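Local coordinates for protein 2-C-methyl-D-erythritol 4-phosphate cytidylyltransferase (Neisseria gonorrhoeae, PDB 1VGW) that probably catalyses the transfer of a cytidylyl group from CTP to 2-C-methyl-D-erythritol 4-phosphate, a step of isoprenoid biosynthesis, at residues 9-14 / 35-40; 113-118 / 222-227. All blocks are in the same frame, centred on the assembly; numbering follows the deposited sequence.

Contact 1. Residues 9-14 / 35-40; sequences ALIPAA and TVLEHV
Ile11, near the end of strand 7-12, meets the first turns of helix 36-45 with both branches of its side chain, one set on Leu37 and the other on Val40. From CB the two branches diverge. The short one, CG2, lies anti to the backbone N and comes 4.0 Å from CD1 of Leu37. The longer one leaves through CG1, beside the backbone N (chi1 -68°), which acts as the spacer to the tip. Its extended second torsion (chi2 172°) then carries CD1 to the tighter touch, 3.6 Å from CG1 of Val40. Ile11 thus straddles two residues one helical turn apart, and its side chain runs alongside each of theirs, pointing the other way. Leu37 also faces Ala13, but CB of Ala13 stays 4.6 Å from CD2 of Leu37, a loose approach. The contact is wholly apolar and buried.

Thr35 caps the helix start: OG1 accepts a weak bond of 3.4 Å from N of Glu38, and donates to OE2 of Glu38 at 3.0 Å, on the anti side of the carboxylate and slightly off its plane. This tethers the Glu38 side chain over the first turn.

Strand 7-12, helix 36-45 and strand 52-56 follow one another as a beta-alpha-beta unit, the two strands lying parallel and bonded through Ala9 and Ile11. Leu37 and Ala13 both pack on Val55 of strand 52-56, while helix 84-98 meets Leu10 and Pro12.

Contact 2. Residues 113-118 / 222-227; sequences ARCCLP and YIVRLL
Opposite first torsions aim the thiols of Cys115 and Cys116 at Val224. In Cys115, SG is tucked in over the backbone, flanked by N and C (chi1 60°), whereas in Cys116 it stands anti to the carbonyl carbon (chi1 -68°). Psi is small in both residues, 9° and 25°, a turn-like bridge-region backbone, and the two consecutive sulfurs reach the same helix. The sulfur atoms stay apart, SG of Cys115 lying 4.3 Å from SG of Cys116, far too long for a disulfide.

Across the contact a single methyl receives them both. CG1 of Val224, anti to its own backbone N, approaches SG of Cys115 to 3.6 Å and SG of Cys116 to 4.0 Å, so it wedges toward the interval between the two thiols. SG of Cys116 reaches further along the helix as well, to CB of Leu227 at 4.3 Å; Val224 and Leu227, three residues apart, form one ridge of the helix facing the loop.

The loop follows strand 106-109 of the central sheet of this GT-A-type, Rossmann-like fold and leads into helix 119-129, with Pro118 at the N-cap position. Helix 218-228 is the last helix of the chain, so the contact fastens the C-terminal end to a loop more than a hundred residues earlier.

Beyond these pairs, Val224 packs on Leu213. The CB of Arg114 points away from the helix; its NE forms a salt bridge with Asp111 and its NH2 another with Asp144 of the second subunit. Ile223 and Leu227 both pack against Ile223 of that subunit, which places the C-terminal helix at the dimer interface.

In the fold
Contacts 1 and 2 lie 13 Å apart, centre to centre, and follow each other along the chain, yet they touch through helix 36-45. CG1 of Val36 lies 3.4 Å from SG of Cys115, and CG2 of Val40 reaches O of Arg114 at 3.4 Å. A continuous packed path therefore leads from strand 7-12 through helix 36-45 and loop 113-118 to the C-terminal helix and the second subunit. Lys214, predicted to position the MEP substrate, lies near both contacts: its side chain is about 9 Å from that of Val40 and about 8 Å from that of Val224. Lys26, a predicted transition-state stabiliser, lies about 9 Å from Leu37, side chain to side chain.

Contact 1. Residues 9-14 / 35-40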
loop_
_atom_site.group_PDB
_atom_site.type_symbol
_atom_site.label_atom_id
_atom_site.label_comp_id
_atom_site.label_asym_id
_atom_site.label_seq_id
_atom_site.Cartn_x
_atom_site.Cartn_y
_atom_site.Cartn_z
ATOM N N ALA B 9 -19.822 -15.307 -6.087
ATOM C CA ALA B 9 -18.524 -14.697 -6.467
ATOM C C ALA B 9 -18.361 -14.594 -7.969
ATOM O O ALA B 9 -18.704 -15.559 -8.707
ATOM C CB ALA B 9 -17.347 -15.483 -5.908
ATOM N N LEU B 10 -17.937 -13.426 -8.454
ATOM C CA LEU B 10 -17.723 -13.294 -9.929
ATOM C C LEU B 10 -16.274 -12.795 -10.136
ATOM O O LEU B 10 -15.813 -11.802 -9.556
ATOM C CB LEU B 10 -18.741 -12.393 -10.569
ATOM C CG LEU B 10 -18.663 -11.963 -11.998
ATOM C CD1 LEU B 10 -18.899 -13.133 -12.957
ATOM C CD2 LEU B 10 -19.681 -10.860 -12.373
ATOM N N ILE B 11 -15.520 -13.537 -10.929
ATOM C CA ILE B 11 -14.075 -13.267 -11.144
ATOM C C ILE B 11 -13.774 -13.065 -12.616
ATOM O O ILE B 11 -13.868 -13.990 -13.423
ATOM C CB ILE B 11 -13.277 -14.508 -10.619
ATOM C CG1 ILE B 11 -13.402 -14.594 -9.085
ATOM C CG2 ILE B 11 -11.798 -14.419 -11.017
ATOM C CD1 ILE B 11 -12.851 -15.845 -8.485
ATOM N N PRO B 12 -13.631 -11.815 -13.036
ATOM C CA PRO B 12 -13.331 -11.486 -14.424
ATOM C C PRO B 12 -11.852 -11.799 -14.707
ATOM O O PRO B 12 -10.993 -11.155 -14.103
ATOM C CB PRO B 12 -13.595 -9.997 -14.480
ATOM C CG PRO B 12 -13.336 -9.489 -13.104
ATOM C CD PRO B 12 -13.437 -10.644 -12.161
ATOM N N ALA B 13 -11.591 -12.825 -15.498
ATOM C CA ALA B 13 -10.210 -13.213 -15.771
ATOM C C ALA B 13 -9.876 -13.303 -17.243
ATOM O O ALA B 13 -8.968 -14.075 -17.575
ATOM C CB ALA B 13 -9.935 -14.581 -15.089
ATOM N N ALA B 14 -10.542 -12.595 -18.143
ATOM C CA ALA B 14 -10.272 -12.653 -19.568
ATOM C C ALA B 14 -9.054 -11.783 -19.955
ATOM O O ALA B 14 -8.996 -11.352 -21.118
ATOM C CB ALA B 14 -11.491 -12.199 -20.370
ATOM N N THR B 35 -1.894 -22.504 -9.822
ATOM C CA THR B 35 -1.831 -21.197 -10.461
ATOM C C THR B 35 -2.433 -20.164 -9.488
ATOM O O THR B 35 -3.013 -20.547 -8.470
ATOM C CB THR B 35 -2.596 -21.150 -11.787
ATOM O OG1 THR B 35 -3.851 -21.847 -11.666
ATOM C CG2 THR B 35 -1.778 -21.789 -12.903
ATOM N N VAL B 36 -2.264 -18.883 -9.799
ATOM C CA VAL B 36 -2.825 -17.801 -8.976
ATOM C C VAL B 36 -4.358 -17.956 -8.972
ATOM O O VAL B 36 -4.989 -17.961 -7.940
ATOM C CB VAL B 36 -2.475 -16.409 -9.512
ATOM C CG1 VAL B 36 -2.786 -15.302 -8.514
ATOM C CG2 VAL B 36 -1.009 -16.336 -9.936
ATOM N N LEU B 37 -4.935 -18.185 -10.148
ATOM C CA LEU B 37 -6.355 -18.382 -10.265
ATOM C C LEU B 37 -6.867 -19.518 -9.379
ATOM O O LEU B 37 -7.725 -19.273 -8.523
ATOM C CB LEU B 37 -6.825 -18.612 -11.705
ATOM C CG LEU B 37 -8.368 -18.519 -11.835
ATOM C CD1 LEU B 37 -8.842 -17.170 -11.302
ATOM C CD2 LEU B 37 -8.799 -18.664 -13.282
ATOM N N GLU B 38 -6.224 -20.692 -9.463
ATOM C CA GLU B 38 -6.640 -21.829 -8.647
ATOM C C GLU B 38 -6.542 -21.500 -7.169
ATOM O O GLU B 38 -7.287 -22.035 -6.367
ATOM C CB GLU B 38 -5.828 -23.070 -8.957
ATOM C CG GLU B 38 -6.225 -23.801 -10.221
ATOM C CD GLU B 38 -5.267 -24.975 -10.471
ATOM O OE1 GLU B 38 -5.448 -26.046 -9.877
ATOM O OE2 GLU B 38 -4.316 -24.760 -11.261
ATOM N N HIS B 39 -5.580 -20.655 -6.806
ATOM C CA HIS B 39 -5.453 -20.216 -5.429
ATOM C C HIS B 39 -6.672 -19.342 -5.052
ATOM O O HIS B 39 -7.131 -19.431 -3.919
ATOM C CB HIS B 39 -4.209 -19.377 -5.207
ATOM C CG HIS B 39 -2.974 -20.177 -4.956
ATOM N ND1 HIS B 39 -2.778 -20.863 -3.772
ATOM C CD2 HIS B 39 -1.880 -20.391 -5.727
ATOM C CE1 HIS B 39 -1.599 -21.466 -3.829
ATOM N NE2 HIS B 39 -1.043 -21.194 -4.996
ATOM N N VAL B 40 -7.081 -18.470 -5.979
ATOM C CA VAL B 40 -8.219 -17.599 -5.719
ATOM C C VAL B 40 -9.541 -18.389 -5.616
ATOM O O VAL B 40 -10.360 -18.097 -4.743
ATOM C CB VAL B 40 -8.380 -16.455 -6.722
ATOM C CG1 VAL B 40 -9.788 -15.817 -6.571
ATOM C CG2 VAL B 40 -7.391 -15.330 -6.425
#

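Contact 2. Residues 113-118 / 222-227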
loop_
_atom_site.group_PDB
_atom_site.type_symbol
_atom_site.label_atom_id
_atom_site.label_comp_id
_atom_site.label_asym_id
_atom_site.label_seq_id
_atom_site.Cartn_x
_atom_site.Cartn_y
_atom_site.Cartn_z
ATOM N N ALA B 113 -6.094 -11.744 -9.686
ATOM C CA ALA B 113 -4.780 -11.716 -9.117
ATOM C C ALA B 113 -4.715 -11.390 -7.646
ATOM O O ALA B 113 -3.570 -11.186 -7.184
ATOM C CB ALA B 113 -3.878 -10.742 -9.889
ATOM N N ARG B 114 -5.796 -11.247 -6.921
ATOM C CA ARG B 114 -5.700 -10.954 -5.465
ATOM C C ARG B 114 -5.926 -12.314 -4.779
ATOM O O ARG B 114 -7.010 -12.651 -4.287
ATOM C CB ARG B 114 -6.643 -9.887 -5.008
ATOM C CG ARG B 114 -6.344 -8.440 -5.323
ATOM C CD ARG B 114 -7.328 -7.461 -4.703
ATOM N NE ARG B 114 -7.308 -6.149 -5.330
ATOM C CZ ARG B 114 -6.616 -5.093 -4.891
ATOM N NH1 ARG B 114 -5.858 -5.151 -3.806
ATOM N NH2 ARG B 114 -6.695 -3.925 -5.524
ATOM N N CYS B 115 -4.813 -13.084 -4.704
ATOM C CA CYS B 115 -4.870 -14.430 -4.205
ATOM C C CYS B 115 -4.576 -14.626 -2.755
ATOM O O CYS B 115 -4.488 -15.793 -2.317
ATOM C CB CYS B 115 -4.041 -15.406 -5.059
ATOM S SG CYS B 115 -2.255 -15.018 -5.179
ATOM N N CYS B 116 -4.464 -13.595 -1.967
ATOM C CA CYS B 116 -4.178 -13.727 -0.544
ATOM C C CYS B 116 -5.258 -13.088 0.308
ATOM O O CYS B 116 -5.013 -12.717 1.454
ATOM C CB CYS B 116 -2.803 -13.089 -0.255
ATOM S SG CYS B 116 -1.447 -14.071 -1.024
ATOM N N LEU B 117 -6.471 -12.976 -0.238
ATOM C CA LEU B 117 -7.587 -12.400 0.502
ATOM C C LEU B 117 -7.900 -13.238 1.735
ATOM O O LEU B 117 -8.375 -14.366 1.588
ATOM C CB LEU B 117 -8.821 -12.429 -0.444
ATOM C CG LEU B 117 -10.177 -12.205 0.262
ATOM C CD1 LEU B 117 -10.280 -10.765 0.723
ATOM C CD2 LEU B 117 -11.340 -12.661 -0.592
ATOM N N PRO B 118 -7.670 -12.734 2.929
ATOM C CA PRO B 118 -7.943 -13.455 4.140
ATOM C C PRO B 118 -9.404 -13.849 4.288
ATOM O O PRO B 118 -10.340 -13.041 4.372
ATOM C CB PRO B 118 -7.610 -12.495 5.274
ATOM C CG PRO B 118 -7.231 -11.229 4.671
ATOM C CD PRO B 118 -7.096 -11.400 3.190
ATOM N N TYR B 222 7.094 -11.746 -4.866
ATOM C CA TYR B 222 7.938 -12.203 -3.772
ATOM C C TYR B 222 7.122 -12.217 -2.489
ATOM O O TYR B 222 7.123 -13.199 -1.737
ATOM C CB TYR B 222 9.185 -11.336 -3.638
ATOM C CG TYR B 222 10.020 -11.642 -2.413
ATOM C CD1 TYR B 222 10.520 -10.625 -1.619
ATOM C CD2 TYR B 222 10.303 -12.956 -2.055
ATOM C CE1 TYR B 222 11.297 -10.905 -0.507
ATOM C CE2 TYR B 222 11.063 -13.253 -0.944
ATOM C CZ TYR B 222 11.560 -12.217 -0.175
ATOM O OH TYR B 222 12.316 -12.519 0.940
ATOM N N ILE B 223 6.372 -11.136 -2.276
ATOM C CA ILE B 223 5.527 -11.039 -1.078
ATOM C C ILE B 223 4.383 -12.033 -1.117
ATOM O O ILE B 223 4.013 -12.650 -0.099
ATOM C CB ILE B 223 4.999 -9.599 -0.889
ATOM C CG1 ILE B 223 6.181 -8.607 -0.845
ATOM C CG2 ILE B 223 4.211 -9.506 0.414
ATOM C CD1 ILE B 223 5.793 -7.186 -0.517
ATOM N N VAL B 224 3.839 -12.288 -2.307
ATOM C CA VAL B 224 2.739 -13.251 -2.433
ATOM C C VAL B 224 3.215 -14.669 -2.135
ATOM O O VAL B 224 2.614 -15.382 -1.316
ATOM C CB VAL B 224 2.090 -13.183 -3.821
ATOM C CG1 VAL B 224 1.133 -14.338 -4.064
ATOM C CG2 VAL B 224 1.351 -11.870 -4.018
ATOM N N ARG B 225 4.308 -15.058 -2.793
ATOM C CA ARG B 225 4.902 -16.388 -2.629
ATOM C C ARG B 225 5.259 -16.645 -1.165
ATOM O O ARG B 225 4.991 -17.724 -0.627
ATOM C CB ARG B 225 6.124 -16.553 -3.523
ATOM C CG ARG B 225 7.237 -17.424 -3.011
ATOM C CD ARG B 225 7.007 -18.907 -3.199
ATOM N NE ARG B 225 7.096 -19.315 -4.599
ATOM C CZ ARG B 225 6.943 -20.569 -5.018
ATOM N NH1 ARG B 225 6.693 -21.543 -4.146
ATOM N NH2 ARG B 225 7.034 -20.851 -6.316
ATOM N N LEU B 226 5.815 -15.623 -0.529
ATOM C CA LEU B 226 6.202 -15.644 0.856
ATOM C C LEU B 226 5.032 -15.759 1.809
ATOM O O LEU B 226 5.125 -16.427 2.837
ATOM C CB LEU B 226 7.002 -14.366 1.188
ATOM N N LEU B 227 3.905 -15.120 1.500
ATOM C CA LEU B 227 2.732 -15.144 2.361
ATOM C C LEU B 227 1.979 -16.462 2.347
ATOM O O LEU B 227 1.212 -16.737 3.278
ATOM C CB LEU B 227 1.718 -14.061 1.941
ATOM C CG LEU B 227 1.828 -12.705 2.662
ATOM C CD1 LEU B 227 1.059 -11.655 1.871
ATOM C CD2 LEU B 227 1.269 -12.831 4.076
#